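Local structure of diaminopimelate decarboxylase (7JPJ) at residues Y30-D35 with Y395-S400; V197-T202 with V230-L235; S222-F227 with R272-E277; Y239-N244 with L284-G289; S306-K311 with E348-V353. The protein probably catalyses the decarboxylation of diaminopimelate, the last step of lysine synthesis, as a pyridoxal-phosphate-dependent dimer. All blocks are in the same frame, centred on the assembly; numbering follows the deposited sequence.

Interaction 1: residues Y30-D35 with Y395-S400; sequences YAYSID and YCSGMS. With SO4 (sulfate ion), chain D.
Tyr-32 OH and Ser-397 OG hydrogen-bond to the same oxygen, OE2 of Glu-412 in strand 412-415, which thus links strand 30-33 to the loop 395-400 although no hydrogen bond joins the two directly. Tyr-32 also touches the serine with its hydroxyl, OH lying 3.5 Å from Ser-397 CB. The same methylene makes the main contact: Ser-397 CB sits over the centre of one face of the Tyr-30 ring, 3.8 Å from the centroid and 13° off the normal, a CH-pi contact. Ser-397 OG stands anti to the backbone N (chi1 178°), and Tyr-30 CE2 is the ring atom closest to it. In this two-domain fold, strand 29-33 belongs to the mixed sheet beside the barrel, and the loop 395-400 lies against it, with Cys-396 CB 4.3 Å from Tyr-30 CE1. Beyond the serine, Tyr-30 OH bonds to Asp-318 O and Ser-400 OG to Thr-317 O. At the start of 395-400, Tyr-395 OH donates to O3 of a sulfate at 2.6 Å; this oxygen lies in the ring plane, at its edge. Gly-238 N, Gly-281 N and Thr-282 OG1 also hold this anion, a position consistent with the cofactor phosphate site of relatives.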
# COMPACT_ATOMS: atom_id res chain seq x y z
N TYR A 30 9.52 11.75 -7.69
CA TYR A 30 8.74 12.70 -6.92
C TYR A 30 9.40 14.07 -7.01
O TYR A 30 10.62 14.19 -6.82
CB TYR A 30 8.62 12.28 -5.45
CG TYR A 30 7.96 10.95 -5.19
CD1 TYR A 30 6.57 10.83 -5.15
CD2 TYR A 30 8.72 9.81 -4.93
CE1 TYR A 30 5.97 9.61 -4.90
CE2 TYR A 30 8.12 8.59 -4.68
CZ TYR A 30 6.75 8.50 -4.66
OH TYR A 30 6.15 7.28 -4.40
N ALA A 31 8.60 15.09 -7.29
CA ALA A 31 9.08 16.47 -7.36
C ALA A 31 8.40 17.29 -6.27
O ALA A 31 7.17 17.28 -6.17
CB ALA A 31 8.81 17.08 -8.74
N TYR A 32 9.20 17.97 -5.46
CA TYR A 32 8.71 18.87 -4.43
C TYR A 32 9.18 20.29 -4.73
O TYR A 32 10.32 20.49 -5.15
CB TYR A 32 9.17 18.44 -3.03
CG TYR A 32 8.80 17.02 -2.66
CD1 TYR A 32 9.64 15.96 -2.96
CD2 TYR A 32 7.60 16.75 -2.01
CE1 TYR A 32 9.30 14.66 -2.62
CE2 TYR A 32 7.25 15.45 -1.67
CZ TYR A 32 8.11 14.41 -1.98
OH TYR A 32 7.78 13.11 -1.64
N SER A 33 8.30 21.26 -4.50
CA SER A 33 8.55 22.66 -4.84
C SER A 33 8.68 23.48 -3.56
O SER A 33 7.77 23.50 -2.73
CB SER A 33 7.43 23.21 -5.71
OG SER A 33 7.21 24.58 -5.45
N ILE A 34 9.82 24.16 -3.41
CA ILE A 34 10.04 25.03 -2.26
C ILE A 34 8.99 26.13 -2.21
O ILE A 34 8.51 26.51 -1.13
CB ILE A 34 11.47 25.60 -2.29
CG1 ILE A 34 12.46 24.62 -1.65
CG2 ILE A 34 11.55 26.95 -1.60
CD1 ILE A 34 12.29 24.48 -0.16
N ASP A 35 8.60 26.65 -3.38
CA ASP A 35 7.57 27.68 -3.44
C ASP A 35 6.27 27.21 -2.81
O ASP A 35 5.65 27.94 -2.02
CB ASP A 35 7.33 28.09 -4.90
CG ASP A 35 8.05 29.38 -5.26
OD1 ASP A 35 7.92 30.37 -4.51
OD2 ASP A 35 8.73 29.40 -6.31
N TYR A 395 1.17 11.38 1.78
CA TYR A 395 0.73 9.99 1.81
C TYR A 395 0.89 9.31 0.45
O TYR A 395 0.04 8.53 0.02
CB TYR A 395 -0.71 9.88 2.32
CG TYR A 395 -0.91 10.54 3.65
CD1 TYR A 395 -0.42 9.97 4.81
CD2 TYR A 395 -1.57 11.76 3.76
CE1 TYR A 395 -0.59 10.57 6.04
CE2 TYR A 395 -1.75 12.37 4.98
CZ TYR A 395 -1.26 11.77 6.12
OH TYR A 395 -1.43 12.37 7.35
N CYS A 396 1.99 9.63 -0.24
CA CYS A 396 2.35 8.94 -1.48
C CYS A 396 3.73 8.31 -1.35
O CYS A 396 3.83 7.09 -1.25
CB CYS A 396 2.27 9.90 -2.67
SG CYS A 396 0.61 10.54 -2.99
N SER A 397 4.80 9.11 -1.34
CA SER A 397 6.12 8.57 -1.05
C SER A 397 6.15 7.93 0.34
O SER A 397 6.77 6.88 0.53
CB SER A 397 7.17 9.66 -1.16
OG SER A 397 8.45 9.16 -0.82
N GLY A 398 5.47 8.54 1.31
CA GLY A 398 5.45 8.00 2.66
C GLY A 398 4.46 6.89 2.90
O GLY A 398 4.45 6.33 4.00
N MET A 399 3.63 6.55 1.91
CA MET A 399 2.66 5.47 2.08
C MET A 399 2.26 4.91 0.72
O MET A 399 1.25 5.31 0.13
CB MET A 399 1.43 5.96 2.84
CG MET A 399 0.28 4.96 2.92
SD MET A 399 -1.32 5.74 3.20
CE MET A 399 -2.02 5.66 1.55
N SER A 400 3.06 3.98 0.20
CA SER A 400 2.79 3.34 -1.07
C SER A 400 3.28 1.90 -0.99
O SER A 400 3.92 1.49 -0.02
CB SER A 400 3.46 4.08 -2.23
OG SER A 400 4.88 4.07 -2.10
S SO4 D . -3.85 15.15 7.97
O1 SO4 D . -4.67 15.15 6.77
O2 SO4 D . -3.80 16.51 8.53
O3 SO4 D . -2.49 14.72 7.65
O4 SO4 D . -4.42 14.23 8.95

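Interaction 2: residues V197-T202 with V230-L235; sequences VERIHT and VKTMNL
Val-230 and Ile-200 meet where two adjacent parallel strands of the TIM barrel run side by side, 196-201 and 232-234, joined through helix 210-222 as a beta-alpha-beta unit. Val-230 CG2 is the bump at the N-terminal end: it fits between Val-197 CG1 at 3.8 Å and Ile-200 CG1 at 3.9 Å. The first valine lies alongside it, whereas the isoleucine crosses it at about a right angle. Further along this face, which carries Ile-200 and Met-233, the methionine curls over its neighbour. Its chi3 (-100°) sets Met-233 CE 3.7 Å from Ile-200 CG2, and Cys-224 packs on the same methionine. Next to it Leu-235 CD2 fills in against Thr-202 CG2. Between the strands, Ile-200 N bonds to Thr-232 O and Asn-234 N to Ile-200 O, while Glu-198 O takes Lys-231 N and Thr-232 N.

The other face carries Arg-199, Thr-232, His-201 and Asn-234; the His-201 side chain lies about 8 Å from that of Lys-60, the predicted cofactor lysine, which carries no cofactor here. Arg-199 and Thr-232 lie side by side, and Arg-199 NE is held by Asn-121. The Asn-234 amide stacks on the His-201 ring, planes 28° apart, while Glu-279 OE1 takes its ND2. Asn-234 O accepts twice, from Thr-202 N at 2.7 Å and from His-201 ND1 at 3.2 Å, the latter donor standing above the carbonyl plane.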
# COMPACT_ATOMS: atom_id res chain seq x y z
N VAL A 197 -0.49 16.62 34.26
CA VAL A 197 -1.06 16.72 32.92
C VAL A 197 -0.92 18.17 32.45
O VAL A 197 -1.56 19.07 32.99
CB VAL A 197 -2.52 16.27 32.90
CG1 VAL A 197 -3.03 16.19 31.47
CG2 VAL A 197 -2.67 14.94 33.60
N GLU A 198 -0.07 18.38 31.44
CA GLU A 198 0.20 19.72 30.94
C GLU A 198 -0.47 20.01 29.60
O GLU A 198 -0.52 21.18 29.20
CB GLU A 198 1.71 19.95 30.80
CG GLU A 198 2.35 19.20 29.63
CD GLU A 198 3.79 19.61 29.38
OE1 GLU A 198 4.29 20.52 30.08
OE2 GLU A 198 4.43 19.02 28.48
N ARG A 199 -0.98 19.00 28.90
CA ARG A 199 -1.43 19.18 27.53
C ARG A 199 -2.49 18.14 27.20
O ARG A 199 -2.35 16.96 27.54
CB ARG A 199 -0.25 19.08 26.56
CG ARG A 199 -0.63 18.97 25.09
CD ARG A 199 0.62 18.85 24.23
NE ARG A 199 1.39 17.65 24.53
CZ ARG A 199 2.50 17.63 25.27
NH1 ARG A 199 2.97 18.75 25.79
NH2 ARG A 199 3.13 16.48 25.49
N ILE A 200 -3.56 18.59 26.54
CA ILE A 200 -4.62 17.72 26.04
C ILE A 200 -4.52 17.68 24.52
O ILE A 200 -4.20 18.69 23.88
CB ILE A 200 -6.01 18.22 26.48
CG1 ILE A 200 -6.12 18.23 28.01
CG2 ILE A 200 -7.12 17.36 25.89
CD1 ILE A 200 -6.10 16.84 28.63
N HIS A 201 -4.77 16.50 23.95
CA HIS A 201 -4.65 16.28 22.51
C HIS A 201 -5.97 15.73 21.98
O HIS A 201 -6.51 14.77 22.53
CB HIS A 201 -3.51 15.31 22.20
CG HIS A 201 -3.16 15.22 20.75
ND1 HIS A 201 -3.72 16.05 19.80
CD2 HIS A 201 -2.31 14.40 20.08
CE1 HIS A 201 -3.23 15.75 18.61
NE2 HIS A 201 -2.37 14.75 18.75
N THR A 202 -6.47 16.34 20.91
CA THR A 202 -7.68 15.88 20.25
C THR A 202 -7.43 15.87 18.74
O THR A 202 -6.49 16.49 18.24
CB THR A 202 -8.87 16.79 20.58
OG1 THR A 202 -10.09 16.14 20.20
CG2 THR A 202 -8.76 18.10 19.84
N VAL A 230 -3.14 21.81 32.87
CA VAL A 230 -2.98 21.85 31.42
C VAL A 230 -2.77 23.29 30.96
O VAL A 230 -3.49 24.20 31.37
CB VAL A 230 -4.20 21.22 30.72
CG1 VAL A 230 -4.12 21.43 29.22
CG2 VAL A 230 -4.30 19.74 31.05
N LYS A 231 -1.76 23.49 30.11
CA LYS A 231 -1.48 24.79 29.54
C LYS A 231 -1.51 24.81 28.02
O LYS A 231 -1.37 25.89 27.43
CB LYS A 231 -0.10 25.29 30.02
CG LYS A 231 -0.02 25.47 31.53
CD LYS A 231 1.41 25.67 31.99
CE LYS A 231 1.47 26.00 33.47
NZ LYS A 231 2.25 27.25 33.72
N THR A 232 -1.68 23.66 27.37
CA THR A 232 -1.65 23.56 25.92
C THR A 232 -2.79 22.68 25.44
O THR A 232 -3.08 21.65 26.04
CB THR A 232 -0.31 23.00 25.42
OG1 THR A 232 0.75 23.88 25.80
CG2 THR A 232 -0.30 22.85 23.92
N MET A 233 -3.43 23.09 24.34
CA MET A 233 -4.48 22.32 23.69
C MET A 233 -4.06 22.02 22.26
O MET A 233 -3.85 22.95 21.46
CB MET A 233 -5.80 23.09 23.72
CG MET A 233 -6.91 22.49 22.86
SD MET A 233 -7.90 21.25 23.72
CE MET A 233 -7.17 19.73 23.10
N ASN A 234 -3.91 20.74 21.94
CA ASN A 234 -3.53 20.28 20.60
C ASN A 234 -4.79 19.80 19.88
O ASN A 234 -5.36 18.76 20.23
CB ASN A 234 -2.49 19.16 20.70
CG ASN A 234 -1.91 18.76 19.35
OD1 ASN A 234 -2.54 18.93 18.30
ND2 ASN A 234 -0.70 18.21 19.37
N LEU A 235 -5.21 20.55 18.86
CA LEU A 235 -6.43 20.26 18.12
C LEU A 235 -6.22 19.33 16.93
O LEU A 235 -7.18 19.03 16.22
CB LEU A 235 -7.07 21.56 17.62
CG LEU A 235 -7.64 22.48 18.71
CD1 LEU A 235 -8.27 23.72 18.09
CD2 LEU A 235 -8.65 21.73 19.57

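Interaction 3: residues S222-F227 with R272-E277; sequences SFCKVF and RELQME
Arg-272 reaches across to the carbonyl of Cys-224 and grips its oxygen with both terminal nitrogens: NH2 gives a firm bond of 2.7 Å to Cys-224 O, and NH1 a weak one of 3.2 Å to the same atom. The oxygen lies in the guanidinium plane, at the edge, while NH2 stands 46° out of the carbonyl plane. A bend at chi3 (50°) sets NE off the line of the chain, and NH2 has a second acceptor in Val-230 O, so one nitrogen bridges two backbone carbonyls.

The tightly packed part is formed by Leu-274 and Cys-224. Leu-274 CD1 presses against both atoms of the Cys-224 side chain, CB at 4.0 Å and SG at the same distance, and the cysteine directs its CB toward the segment 272-277. On the solvent side the contact thins out: Phe-227 O comes within 3.6 Å of Arg-272 NH2 without a bond, and Lys-225 offers its CA, 3.8 Å from Arg-272 NH1, while its exposed side chain leads away to a salt bridge with Glu-270.

The contact joins the loop after helix 210-222 to the start of strand 275-278 of the TIM barrel. Cys-224 packs also on Met-233 and Ile-200 of strands 232-234 and 196-201; Leu-274, just before strand 275-278, also touches Phe-263 and Phe-266 of helix 252-270.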
# COMPACT_ATOMS: atom_id res chain seq x y z
N SER A 222 -13.25 21.40 27.09
CA SER A 222 -13.92 21.00 28.33
C SER A 222 -13.10 19.97 29.10
O SER A 222 -13.22 19.87 30.32
CB SER A 222 -15.31 20.45 28.03
OG SER A 222 -15.25 19.32 27.19
N PHE A 223 -12.27 19.20 28.40
CA PHE A 223 -11.37 18.27 29.07
C PHE A 223 -10.17 18.98 29.70
O PHE A 223 -9.53 18.40 30.58
CB PHE A 223 -10.89 17.20 28.09
CG PHE A 223 -12.01 16.34 27.57
CD1 PHE A 223 -12.63 15.42 28.39
CD2 PHE A 223 -12.44 16.47 26.26
CE1 PHE A 223 -13.66 14.63 27.91
CE2 PHE A 223 -13.47 15.69 25.78
CZ PHE A 223 -14.08 14.77 26.61
N CYS A 224 -9.87 20.21 29.28
CA CYS A 224 -8.78 20.96 29.89
C CYS A 224 -9.14 21.49 31.27
O CYS A 224 -8.23 21.82 32.05
CB CYS A 224 -8.35 22.11 28.99
SG CYS A 224 -7.69 21.60 27.39
N LYS A 225 -10.42 21.58 31.60
CA LYS A 225 -10.82 21.98 32.94
C LYS A 225 -10.85 20.82 33.93
O LYS A 225 -10.99 21.05 35.13
CB LYS A 225 -12.19 22.68 32.91
CG LYS A 225 -13.38 21.74 32.97
CD LYS A 225 -14.70 22.50 32.89
CE LYS A 225 -14.87 23.45 34.06
NZ LYS A 225 -16.14 24.22 33.96
N VAL A 226 -10.70 19.58 33.44
CA VAL A 226 -10.58 18.45 34.35
C VAL A 226 -9.21 18.44 35.01
O VAL A 226 -9.09 18.17 36.21
CB VAL A 226 -10.85 17.13 33.59
CG1 VAL A 226 -10.44 15.93 34.42
CG2 VAL A 226 -12.32 17.04 33.19
N PHE A 227 -8.17 18.76 34.25
CA PHE A 227 -6.81 18.85 34.79
C PHE A 227 -6.36 20.31 34.79
O PHE A 227 -5.99 20.84 33.73
CB PHE A 227 -5.85 17.99 33.96
CG PHE A 227 -6.35 16.59 33.75
CD1 PHE A 227 -6.24 15.64 34.76
CD2 PHE A 227 -6.94 16.22 32.55
CE1 PHE A 227 -6.70 14.35 34.58
CE2 PHE A 227 -7.40 14.93 32.37
CZ PHE A 227 -7.28 13.99 33.38
N ARG A 272 -7.88 30.86 32.40
CA ARG A 272 -6.63 30.28 31.94
C ARG A 272 -6.46 30.53 30.45
O ARG A 272 -7.36 30.22 29.66
CB ARG A 272 -6.58 28.77 32.24
CG ARG A 272 -6.42 28.44 33.71
CD ARG A 272 -7.02 27.07 34.04
NE ARG A 272 -6.55 26.04 33.12
CZ ARG A 272 -7.11 24.84 33.01
NH1 ARG A 272 -8.16 24.52 33.75
NH2 ARG A 272 -6.62 23.96 32.14
N GLU A 273 -5.32 31.09 30.07
CA GLU A 273 -5.01 31.38 28.67
C GLU A 273 -4.14 30.24 28.14
O GLU A 273 -2.99 30.09 28.55
CB GLU A 273 -4.32 32.73 28.54
CG GLU A 273 -5.15 33.88 29.10
CD GLU A 273 -4.46 35.23 28.97
OE1 GLU A 273 -3.36 35.30 28.38
OE2 GLU A 273 -5.04 36.24 29.45
N LEU A 274 -4.70 29.44 27.23
CA LEU A 274 -4.09 28.19 26.80
C LEU A 274 -3.35 28.36 25.48
O LEU A 274 -3.84 29.05 24.57
CB LEU A 274 -5.14 27.09 26.66
CG LEU A 274 -5.90 26.63 27.90
CD1 LEU A 274 -6.91 25.56 27.53
CD2 LEU A 274 -4.94 26.13 28.97
N GLN A 275 -2.19 27.73 25.38
CA GLN A 275 -1.49 27.63 24.11
C GLN A 275 -2.23 26.66 23.18
O GLN A 275 -2.74 25.63 23.62
CB GLN A 275 -0.05 27.15 24.33
CG GLN A 275 0.72 26.88 23.06
CD GLN A 275 1.57 28.06 22.65
OE1 GLN A 275 1.27 29.20 23.01
NE2 GLN A 275 2.64 27.80 21.90
N MET A 276 -2.29 27.00 21.90
CA MET A 276 -2.93 26.16 20.90
C MET A 276 -1.89 25.47 20.03
O MET A 276 -0.82 26.01 19.76
CB MET A 276 -3.88 26.97 20.01
CG MET A 276 -4.92 26.12 19.30
SD MET A 276 -5.86 26.98 18.02
CE MET A 276 -4.74 28.29 17.58
N GLU A 277 -2.23 24.27 19.58
CA GLU A 277 -1.39 23.50 18.67
C GLU A 277 -2.23 22.93 17.55
O GLU A 277 -3.39 22.55 17.76
CB GLU A 277 -0.67 22.36 19.39
CG GLU A 277 0.37 22.81 20.39
CD GLU A 277 1.13 21.65 20.98
OE1 GLU A 277 0.81 20.49 20.65
OE2 GLU A 277 2.07 21.89 21.78

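Interaction 4: residues Y239-N244 with L284-G289; sequences YKVGRN and LVAMAG. With DLY (D-lysine), chain C.
Val-241 and Met-287 slide past each other in opposite directions where the loop 239-244 of the barrel domain meets a type I beta turn, Ala-286 to Gly-289, that leads from helix 282-285 into strand 289-300 of the mixed sheet. The apolar contacts come first: Val-241 CG1 touches Met-287 CG at 3.7 Å and lies near Ala-286 CB at 4.4 Å. Met-287, bent at chi2 (-49°), also brings SD to 3.9 Å from Arg-243 CG, and Ala-286 CB lies 4.1 Å from Arg-243 NH2. No hydrogen bond crosses between the segments.

The polar contacts belong to the pocket that holds D-lysine. Arg-243, its chain extended from CG to NE, donates through NE to Gly-391 O, fixing the guanidinium, and Arg-321, also of the pocket, brings a like charge close to NH1. NH1 of Arg-243 then binds the carboxylate oxygen OXT of D-lysine at 3.1 Å, with an N-H...O angle of 164°.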
# COMPACT_ATOMS: atom_id res chain seq x y z
N TYR A 239 -7.28 19.36 8.17
CA TYR A 239 -7.68 20.46 7.30
C TYR A 239 -7.67 20.00 5.85
O TYR A 239 -6.64 19.53 5.34
CB TYR A 239 -6.75 21.65 7.52
CG TYR A 239 -6.41 21.82 8.98
CD1 TYR A 239 -7.34 22.37 9.85
CD2 TYR A 239 -5.20 21.39 9.48
CE1 TYR A 239 -7.05 22.51 11.19
CE2 TYR A 239 -4.90 21.52 10.83
CZ TYR A 239 -5.83 22.08 11.68
OH TYR A 239 -5.54 22.21 13.01
N LYS A 240 -8.81 20.13 5.18
CA LYS A 240 -8.98 19.52 3.87
C LYS A 240 -8.32 20.36 2.78
O LYS A 240 -8.33 21.59 2.82
CB LYS A 240 -10.46 19.32 3.56
CG LYS A 240 -10.85 17.86 3.33
CD LYS A 240 -10.43 16.97 4.51
CE LYS A 240 -10.80 15.50 4.27
NZ LYS A 240 -9.78 14.53 4.78
N VAL A 241 -7.73 19.67 1.80
CA VAL A 241 -7.09 20.29 0.65
C VAL A 241 -7.83 19.83 -0.60
O VAL A 241 -7.98 18.63 -0.82
CB VAL A 241 -5.60 19.92 0.57
CG1 VAL A 241 -4.97 20.50 -0.70
CG2 VAL A 241 -4.86 20.41 1.80
N GLY A 242 -8.29 20.79 -1.40
CA GLY A 242 -8.96 20.47 -2.64
C GLY A 242 -7.99 20.34 -3.80
O GLY A 242 -7.61 21.34 -4.41
N ARG A 243 -7.57 19.11 -4.10
CA ARG A 243 -6.63 18.91 -5.19
C ARG A 243 -7.26 19.21 -6.54
O ARG A 243 -6.63 19.82 -7.42
CB ARG A 243 -6.09 17.48 -5.16
CG ARG A 243 -5.33 17.12 -3.90
CD ARG A 243 -4.98 15.65 -3.88
NE ARG A 243 -4.25 15.25 -2.68
CZ ARG A 243 -4.82 14.97 -1.52
NH1 ARG A 243 -6.14 15.04 -1.39
NH2 ARG A 243 -4.07 14.61 -0.48
N ASN A 244 -8.51 18.80 -6.74
CA ASN A 244 -9.18 18.91 -8.02
C ASN A 244 -10.05 20.15 -8.07
O ASN A 244 -10.54 20.63 -7.04
CB ASN A 244 -10.02 17.67 -8.30
CG ASN A 244 -9.24 16.39 -8.09
OD1 ASN A 244 -8.47 15.96 -8.95
ND2 ASN A 244 -9.42 15.77 -6.92
N LEU A 284 0.15 20.77 4.57
CA LEU A 284 1.49 21.33 4.45
C LEU A 284 2.24 20.84 3.22
O LEU A 284 3.06 21.58 2.68
CB LEU A 284 2.31 21.00 5.70
CG LEU A 284 2.16 21.95 6.89
CD1 LEU A 284 2.69 21.29 8.14
CD2 LEU A 284 2.90 23.26 6.63
N VAL A 285 1.99 19.61 2.76
CA VAL A 285 2.87 18.99 1.77
C VAL A 285 2.11 18.45 0.56
O VAL A 285 2.74 18.10 -0.45
CB VAL A 285 3.69 17.86 2.42
CG1 VAL A 285 4.65 18.42 3.46
CG2 VAL A 285 2.78 16.81 3.04
N ALA A 286 0.78 18.38 0.63
CA ALA A 286 -0.00 17.77 -0.44
C ALA A 286 0.26 18.40 -1.80
O ALA A 286 0.79 17.75 -2.70
CB ALA A 286 -1.50 17.84 -0.12
N MET A 287 -0.12 19.68 -1.96
CA MET A 287 0.08 20.37 -3.23
C MET A 287 1.53 20.70 -3.51
O MET A 287 1.83 21.21 -4.60
CB MET A 287 -0.74 21.66 -3.26
CG MET A 287 -2.23 21.46 -3.04
SD MET A 287 -2.99 20.18 -4.06
CE MET A 287 -2.50 20.69 -5.70
N ALA A 288 2.44 20.42 -2.58
CA ALA A 288 3.85 20.72 -2.78
C ALA A 288 4.60 19.61 -3.49
O ALA A 288 5.77 19.80 -3.84
CB ALA A 288 4.53 21.02 -1.43
N GLY A 289 3.97 18.47 -3.72
CA GLY A 289 4.63 17.34 -4.34
C GLY A 289 3.87 16.84 -5.55
O GLY A 289 2.64 16.96 -5.62
N DLY C . -10.24 13.98 0.18
CA DLY C . -9.01 13.52 0.80
C DLY C . -8.11 14.69 1.20
O DLY C . -8.50 15.86 1.14
CB DLY C . -9.32 12.65 2.01
CG DLY C . -8.18 11.73 2.45
CD DLY C . -8.63 10.82 3.59
CE DLY C . -7.46 10.03 4.17
NZ DLY C . -7.87 9.27 5.40
OXT DLY C . -6.95 14.50 1.59

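Interaction 5: residues S306-K311 with E348-V353; sequences SHTFLK and ESVVVV
Phe-309 and Val-351 pair side by side in two parallel strands, 308-312 and 347-353. Three backbone bonds alternate between the strands: Val-351 N to Thr-308 O, Leu-310 N to Val-351 O at 2.7 Å, and Val-353 N to Leu-310 O. On the face carrying Phe-309, Lys-311, Val-351 and Val-353, the Phe-309 atom CD2 is the hub. It meets Val-353 CG1 at 3.8 Å, at the ring edge, and Val-351 CG1 obliquely at 4.0 Å. Val-353 CG2, in the crowded position between the backbone N and the carbonyl carbon, touches Lys-311 CG at 3.6 Å, and Val-351 CG2 reaches His-307 CD2 at 3.5 Å. Leu-310 points to the other face, where CD1 packs on Val-350 CG2 at 3.7 Å.

A second shell fixes the polar ends. Thr-308 OG1 bonds to His-300 ND1, Glu-348 OE1 makes a salt bridge with Lys-298, and Lys-311 NZ bonds to Gln-104 OE1 of the second subunit, whose Ser-171 and Ser-173 pack on Phe-309 and Val-353. The Lys-311 side chain is about 9 Å from that of the predicted proton donor Cys-357. Within the mixed sheet, that of the beta domain accompanying the barrel in this fold, the pair is flanked by antiparallel neighbours, strand 289-300 beside 308-312 and strand 373-379 beside 347-353.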
# COMPACT_ATOMS: atom_id res chain seq x y z
N SER A 306 -15.34 0.48 -24.59
CA SER A 306 -13.95 0.52 -24.98
C SER A 306 -13.30 1.83 -24.53
O SER A 306 -13.97 2.84 -24.30
CB SER A 306 -13.81 0.37 -26.49
OG SER A 306 -14.50 1.38 -27.19
N HIS A 307 -11.98 1.79 -24.39
CA HIS A 307 -11.23 2.92 -23.87
C HIS A 307 -9.91 3.04 -24.61
O HIS A 307 -9.49 2.13 -25.33
CB HIS A 307 -10.97 2.79 -22.36
CG HIS A 307 -12.22 2.77 -21.54
ND1 HIS A 307 -13.07 1.68 -21.49
CD2 HIS A 307 -12.76 3.70 -20.72
CE1 HIS A 307 -14.08 1.95 -20.68
NE2 HIS A 307 -13.91 3.17 -20.20
N THR A 308 -9.26 4.18 -24.43
CA THR A 308 -7.86 4.38 -24.78
C THR A 308 -7.07 4.45 -23.49
O THR A 308 -7.39 5.24 -22.60
CB THR A 308 -7.67 5.64 -25.61
OG1 THR A 308 -8.13 5.41 -26.95
CG2 THR A 308 -6.20 6.04 -25.66
N PHE A 309 -6.04 3.62 -23.38
CA PHE A 309 -5.28 3.46 -22.14
C PHE A 309 -3.89 4.07 -22.30
O PHE A 309 -3.17 3.76 -23.26
CB PHE A 309 -5.15 1.99 -21.76
CG PHE A 309 -6.47 1.32 -21.47
CD1 PHE A 309 -7.24 0.80 -22.49
CD2 PHE A 309 -6.92 1.19 -20.16
CE1 PHE A 309 -8.45 0.18 -22.22
CE2 PHE A 309 -8.12 0.57 -19.89
CZ PHE A 309 -8.89 0.06 -20.92
N LEU A 310 -3.52 4.93 -21.35
CA LEU A 310 -2.15 5.42 -21.22
C LEU A 310 -1.46 4.63 -20.11
O LEU A 310 -1.89 4.69 -18.95
CB LEU A 310 -2.13 6.91 -20.90
CG LEU A 310 -2.61 7.90 -21.97
CD1 LEU A 310 -2.31 9.31 -21.51
CD2 LEU A 310 -1.95 7.62 -23.31
N LYS A 311 -0.41 3.90 -20.46
CA LYS A 311 0.34 3.09 -19.51
C LYS A 311 1.61 3.83 -19.12
O LYS A 311 2.42 4.18 -19.98
CB LYS A 311 0.67 1.72 -20.10
CG LYS A 311 -0.50 1.05 -20.80
CD LYS A 311 -0.05 -0.14 -21.63
CE LYS A 311 -0.44 -1.46 -20.99
NZ LYS A 311 0.02 -2.63 -21.79
N GLU A 348 -7.56 14.49 -25.83
CA GLU A 348 -8.05 13.13 -25.98
C GLU A 348 -8.47 12.60 -24.62
O GLU A 348 -7.74 12.78 -23.64
CB GLU A 348 -6.97 12.22 -26.60
CG GLU A 348 -7.51 10.93 -27.20
CD GLU A 348 -6.41 9.99 -27.65
OE1 GLU A 348 -5.24 10.22 -27.29
OE2 GLU A 348 -6.72 9.00 -28.36
N SER A 349 -9.64 11.97 -24.56
CA SER A 349 -10.09 11.31 -23.35
C SER A 349 -9.45 9.93 -23.24
O SER A 349 -9.55 9.12 -24.16
CB SER A 349 -11.61 11.18 -23.33
OG SER A 349 -12.23 12.42 -23.10
N VAL A 350 -8.80 9.67 -22.10
CA VAL A 350 -8.04 8.44 -21.90
C VAL A 350 -8.27 7.93 -20.49
O VAL A 350 -8.82 8.61 -19.62
CB VAL A 350 -6.53 8.64 -22.15
CG1 VAL A 350 -6.26 9.12 -23.57
CG2 VAL A 350 -5.95 9.60 -21.12
N VAL A 351 -7.84 6.69 -20.27
CA VAL A 351 -7.72 6.08 -18.95
C VAL A 351 -6.24 5.87 -18.68
O VAL A 351 -5.50 5.45 -19.58
CB VAL A 351 -8.49 4.75 -18.86
CG1 VAL A 351 -8.18 4.03 -17.57
CG2 VAL A 351 -9.98 4.99 -19.00
N VAL A 352 -5.80 6.18 -17.47
CA VAL A 352 -4.39 6.08 -17.09
C VAL A 352 -4.22 4.87 -16.18
O VAL A 352 -4.88 4.76 -15.14
CB VAL A 352 -3.91 7.37 -16.40
CG1 VAL A 352 -2.41 7.30 -16.14
CG2 VAL A 352 -4.24 8.58 -17.26
N VAL A 353 -3.31 3.97 -16.56
CA VAL A 353 -3.05 2.76 -15.79
C VAL A 353 -1.58 2.74 -15.38
O VAL A 353 -0.72 3.39 -15.98
CB VAL A 353 -3.41 1.48 -16.56
CG1 VAL A 353 -4.88 1.49 -16.96
CG2 VAL A 353 -2.51 1.31 -17.78

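Interactions 2 and 3 share the barrel: their strands 232-234 and 275-278 are neighbours, their centres about 6 Å apart, and neither touches the second subunit. Interaction 2 relies on backbone bonds with side chains on both faces, interaction 3 on one arginine and a small apolar patch partly reaching solvent. Interaction 5 repeats parallel pairing in the mixed sheet, some 50 Å from interaction 2 between centres, and, like interaction 1, meets the second subunit. Interactions 1 and 4, buried near the middle of the chain, touch each other through Ser-33 N and Ala-288 O; they use aromatic, apolar and ligand contacts, without direct hydrogen bonds between their segments.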